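Local structure of LIP (Serratia marcescens, 4A1R) at residues L12-A23 with I92-N100. The protein is a membrane-bound component of the type VI secretion system, a lipoprotein of the TssJ family that probably belongs to the membrane complex of that machine. Residues are numbered along the deposited sequence; the frame is centred on the assembly and turned at random.
Sequences LVFDADRQVNAA and IGVIAEYQN
L12 and V94 reach toward each other tip to tip, CD1 of L12 lying 3.7 Å from CG2 of V94, while I92 slides past the leucine in the opposite direction. The ring of F14 meets the same valine edge-on, its CZ 3.9 Å from CG1 of V94; F70 packs edge-to-face with that ring. Branched and aromatic side chains suit this buried layer, because the axes of strands 12-16 and 92-96 are 11.5 Å apart at closest, too far for backbone bonding, and their N-to-C directions differ by 21°. Farther along both segments, V20 crosses Y98 at about a right angle, with CG2 of V20 3.7 Å from CE1 of Y98; the tyrosine hydroxyl bonds to the carbonyl of G138. N21 has a left-handed backbone, which asparagine tolerates better than most residues, and its amide accepts and donates at once. Its CG stands anti to its own backbone N (chi1 -167°), and OD1 of N21 takes a nearly straight, in-plane bond of 2.8 Å from N of Q99 and another from a water that also accepts from N100 N. ND2 donates to A29 O, fixing the amide's rotation. Strands of two sheets facing across a shared apolar core are characteristic of a beta-sandwich; here N21 also joins the loops beyond.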
loop_
_atom_site.group_PDB
_atom_site.type_symbol
_atom_site.label_atom_id
_atom_site.label_comp_id
_atom_site.label_asym_id
_atom_site.label_seq_id
_atom_site.Cartn_x
_atom_site.Cartn_y
_atom_site.Cartn_z
ATOM N N LEU A 12 7.001 -3.135 -1.503
ATOM C CA LEU A 12 6.263 -2.568 -2.623
ATOM C C LEU A 12 7.191 -1.661 -3.359
ATOM O O LEU A 12 7.905 -0.839 -2.741
ATOM C CB LEU A 12 5.075 -1.753 -2.091
ATOM C CG LEU A 12 4.016 -2.486 -1.272
ATOM C CD1 LEU A 12 2.871 -1.588 -0.834
ATOM C CD2 LEU A 12 3.457 -3.624 -2.104
ATOM N N VAL A 13 7.191 -1.769 -4.685
ATOM C CA VAL A 13 8.021 -0.907 -5.480
ATOM C C VAL A 13 7.113 0.049 -6.258
ATOM O O VAL A 13 6.210 -0.403 -6.961
ATOM C CB VAL A 13 8.847 -1.696 -6.504
ATOM C CG1 VAL A 13 9.848 -0.760 -7.164
ATOM C CG2 VAL A 13 9.573 -2.855 -5.855
ATOM N N PHE A 14 7.365 1.351 -6.162
ATOM C CA PHE A 14 6.422 2.365 -6.672
ATOM C C PHE A 14 7.029 3.098 -7.850
ATOM O O PHE A 14 8.222 3.455 -7.837
ATOM C CB PHE A 14 6.007 3.376 -5.573
ATOM C CG PHE A 14 5.089 2.815 -4.546
ATOM C CD1 PHE A 14 5.583 2.104 -3.437
ATOM C CD2 PHE A 14 3.709 2.982 -4.677
ATOM C CE1 PHE A 14 4.728 1.574 -2.495
ATOM C CE2 PHE A 14 2.843 2.448 -3.731
ATOM C CZ PHE A 14 3.349 1.762 -2.629
ATOM N N ASP A 15 6.204 3.245 -8.888
ATOM C CA ASP A 15 6.410 4.177 -9.991
ATOM C C ASP A 15 5.279 5.222 -9.915
ATOM O O ASP A 15 4.141 4.871 -9.582
ATOM C CB ASP A 15 6.268 3.452 -11.355
ATOM C CG ASP A 15 7.452 2.552 -11.693
ATOM O OD1 ASP A 15 8.363 2.362 -10.854
ATOM O OD2 ASP A 15 7.476 2.043 -12.835
ATOM N N ALA A 16 5.592 6.472 -10.253
ATOM C CA ALA A 16 4.586 7.531 -10.370
ATOM C C ALA A 16 4.636 8.113 -11.783
ATOM O O ALA A 16 5.719 8.410 -12.293
ATOM C CB ALA A 16 4.817 8.631 -9.344
ATOM N N ASP A 17 3.474 8.241 -12.411
ATOM C CA ASP A 17 3.361 8.927 -13.714
ATOM C C ASP A 17 3.956 10.317 -13.643
ATOM O O ASP A 17 3.797 11.037 -12.652
ATOM C CB ASP A 17 1.895 9.016 -14.142
ATOM C CG ASP A 17 1.340 7.686 -14.636
ATOM O OD1 ASP A 17 2.113 6.701 -14.766
ATOM O OD2 ASP A 17 0.119 7.624 -14.912
ATOM N N ARG A 18 4.629 10.721 -14.709
ATOM C CA ARG A 18 5.047 12.114 -14.865
ATOM C C ARG A 18 3.957 13.159 -14.586
ATOM O O ARG A 18 4.253 14.260 -14.129
ATOM C CB ARG A 18 5.636 12.333 -16.261
ATOM C CG ARG A 18 7.097 11.928 -16.363
ATOM C CD ARG A 18 7.746 12.441 -17.644
ATOM N NE ARG A 18 8.306 13.790 -17.500
ATOM C CZ ARG A 18 7.770 14.897 -18.011
ATOM N NH1 ARG A 18 6.640 14.841 -18.716
ATOM N NH2 ARG A 18 8.365 16.070 -17.819
ATOM N N GLN A 19 2.709 12.810 -14.856
ATOM C CA GLN A 19 1.598 13.748 -14.697
ATOM C C GLN A 19 0.781 13.527 -13.438
ATOM O O GLN A 19 -0.318 14.073 -13.317
ATOM C CB GLN A 19 0.644 13.685 -15.894
ATOM C CG GLN A 19 1.241 14.093 -17.240
ATOM C CD GLN A 19 2.059 15.371 -17.181
ATOM O OE1 GLN A 19 1.632 16.387 -16.622
ATOM N NE2 GLN A 19 3.245 15.327 -17.776
ATOM N N VAL A 20 1.285 12.704 -12.520
ATOM C CA VAL A 20 0.492 12.337 -11.356
ATOM C C VAL A 20 0.247 13.615 -10.542
ATOM O O VAL A 20 1.128 14.494 -10.417
ATOM C CB VAL A 20 1.188 11.238 -10.487
ATOM C CG1 VAL A 20 2.275 11.850 -9.619
ATOM C CG2 VAL A 20 0.171 10.453 -9.651
ATOM N N ASN A 21 -0.977 13.727 -10.048
ATOM C CA ASN A 21 -1.277 14.641 -8.971
ATOM C C ASN A 21 -1.057 16.090 -9.340
ATOM O O ASN A 21 -0.431 16.847 -8.591
ATOM C CB ASN A 21 -0.412 14.296 -7.763
ATOM C CG ASN A 21 -0.881 14.987 -6.502
ATOM O OD1 ASN A 21 -2.085 15.112 -6.269
ATOM N ND2 ASN A 21 0.071 15.375 -5.659
ATOM N N ALA A 22 -1.568 16.454 -10.508
ATOM C CA ALA A 22 -1.545 17.818 -10.979
ATOM C C ALA A 22 -2.996 18.257 -11.023
ATOM O O ALA A 22 -3.814 17.706 -11.777
ATOM C CB ALA A 22 -0.914 17.897 -12.358
ATOM N N ALA A 23 -3.318 19.216 -10.166
ATOM C CA ALA A 23 -4.605 19.885 -10.186
ATOM C C ALA A 23 -4.827 20.589 -11.548
ATOM O O ALA A 23 -3.882 20.769 -12.335
ATOM C CB ALA A 23 -4.660 20.893 -9.043
ATOM N N ILE A 92 -2.166 -5.683 2.994
ATOM C CA ILE A 92 -1.417 -4.399 2.931
ATOM C C ILE A 92 -2.347 -3.330 2.310
ATOM O O ILE A 92 -2.781 -3.466 1.156
ATOM C CB ILE A 92 -0.115 -4.523 2.083
ATOM C CG1 ILE A 92 0.806 -5.615 2.617
ATOM C CG2 ILE A 92 0.635 -3.192 1.956
ATOM C CD1 ILE A 92 1.150 -5.522 4.087
ATOM N N GLY A 93 -2.670 -2.288 3.075
ATOM C CA GLY A 93 -3.472 -1.162 2.547
ATOM C C GLY A 93 -2.537 -0.074 2.026
ATOM O O GLY A 93 -1.497 0.202 2.631
ATOM N N VAL A 94 -2.877 0.548 0.905
ATOM C CA VAL A 94 -2.021 1.609 0.363
ATOM C C VAL A 94 -2.953 2.793 0.125
ATOM O O VAL A 94 -4.063 2.612 -0.420
ATOM C CB VAL A 94 -1.284 1.214 -0.944
ATOM C CG1 VAL A 94 -0.277 2.292 -1.351
ATOM C CG2 VAL A 94 -0.574 -0.128 -0.803
ATOM N N ILE A 95 -2.525 3.974 0.582
ATOM C CA ILE A 95 -3.271 5.240 0.445
ATOM C C ILE A 95 -2.368 6.219 -0.318
ATOM O O ILE A 95 -1.170 6.321 -0.035
ATOM C CB ILE A 95 -3.612 5.863 1.846
ATOM C CG1 ILE A 95 -4.504 4.932 2.662
ATOM C CG2 ILE A 95 -4.293 7.246 1.708
ATOM C CD1 ILE A 95 -4.726 5.345 4.102
ATOM N N ALA A 96 -2.920 6.939 -1.289
ATOM C CA ALA A 96 -2.144 7.959 -2.030
ATOM C C ALA A 96 -2.921 9.261 -1.810
ATOM O O ALA A 96 -4.086 9.330 -2.181
ATOM C CB ALA A 96 -2.138 7.653 -3.512
ATOM N N GLU A 97 -2.299 10.263 -1.204
ATOM C CA GLU A 97 -3.049 11.494 -0.822
ATOM C C GLU A 97 -3.056 12.500 -1.999
ATOM O O GLU A 97 -2.373 13.543 -1.976
ATOM C CB GLU A 97 -2.465 12.104 0.460
ATOM C CG GLU A 97 -2.450 11.113 1.643
ATOM C CD GLU A 97 -2.194 11.745 3.021
ATOM O OE1 GLU A 97 -1.885 12.944 3.088
ATOM O OE2 GLU A 97 -2.310 11.011 4.038
ATOM N N TYR A 98 -3.777 12.148 -3.063
ATOM C CA TYR A 98 -3.955 13.053 -4.201
ATOM C C TYR A 98 -4.567 14.386 -3.729
ATOM O O TYR A 98 -5.467 14.381 -2.887
ATOM C CB TYR A 98 -4.929 12.449 -5.222
ATOM C CG TYR A 98 -4.354 11.272 -6.002
ATOM C CD1 TYR A 98 -3.631 11.477 -7.181
ATOM C CD2 TYR A 98 -4.529 9.970 -5.545
ATOM C CE1 TYR A 98 -3.125 10.411 -7.898
ATOM C CE2 TYR A 98 -4.004 8.897 -6.248
ATOM C CZ TYR A 98 -3.292 9.124 -7.418
ATOM O OH TYR A 98 -2.766 8.051 -8.128
ATOM N N GLN A 99 -4.145 15.486 -4.336
ATOM C CA GLN A 99 -4.778 16.818 -4.026
ATOM C C GLN A 99 -6.222 16.959 -4.514
ATOM O O GLN A 99 -7.005 17.767 -3.977
ATOM C CB GLN A 99 -3.979 17.962 -4.635
ATOM C CG GLN A 99 -2.506 18.054 -4.288
ATOM C CD GLN A 99 -1.888 19.264 -4.966
ATOM O OE1 GLN A 99 -2.578 19.999 -5.681
ATOM N NE2 GLN A 99 -0.615 19.501 -4.721
ATOM N N ASN A 100 -6.579 16.186 -5.531
ATOM C CA ASN A 100 -7.933 16.196 -6.064
ATOM C C ASN A 100 -8.471 14.801 -5.993
ATOM O O ASN A 100 -8.321 14.031 -6.928
ATOM C CB ASN A 100 -7.932 16.660 -7.522
ATOM C CG ASN A 100 -7.886 18.160 -7.649
ATOM O OD1 ASN A 100 -6.855 18.739 -8.002
ATOM N ND2 ASN A 100 -8.994 18.803 -7.324
HETATM O O HOH W 1 -4.513 15.109 -7.695
#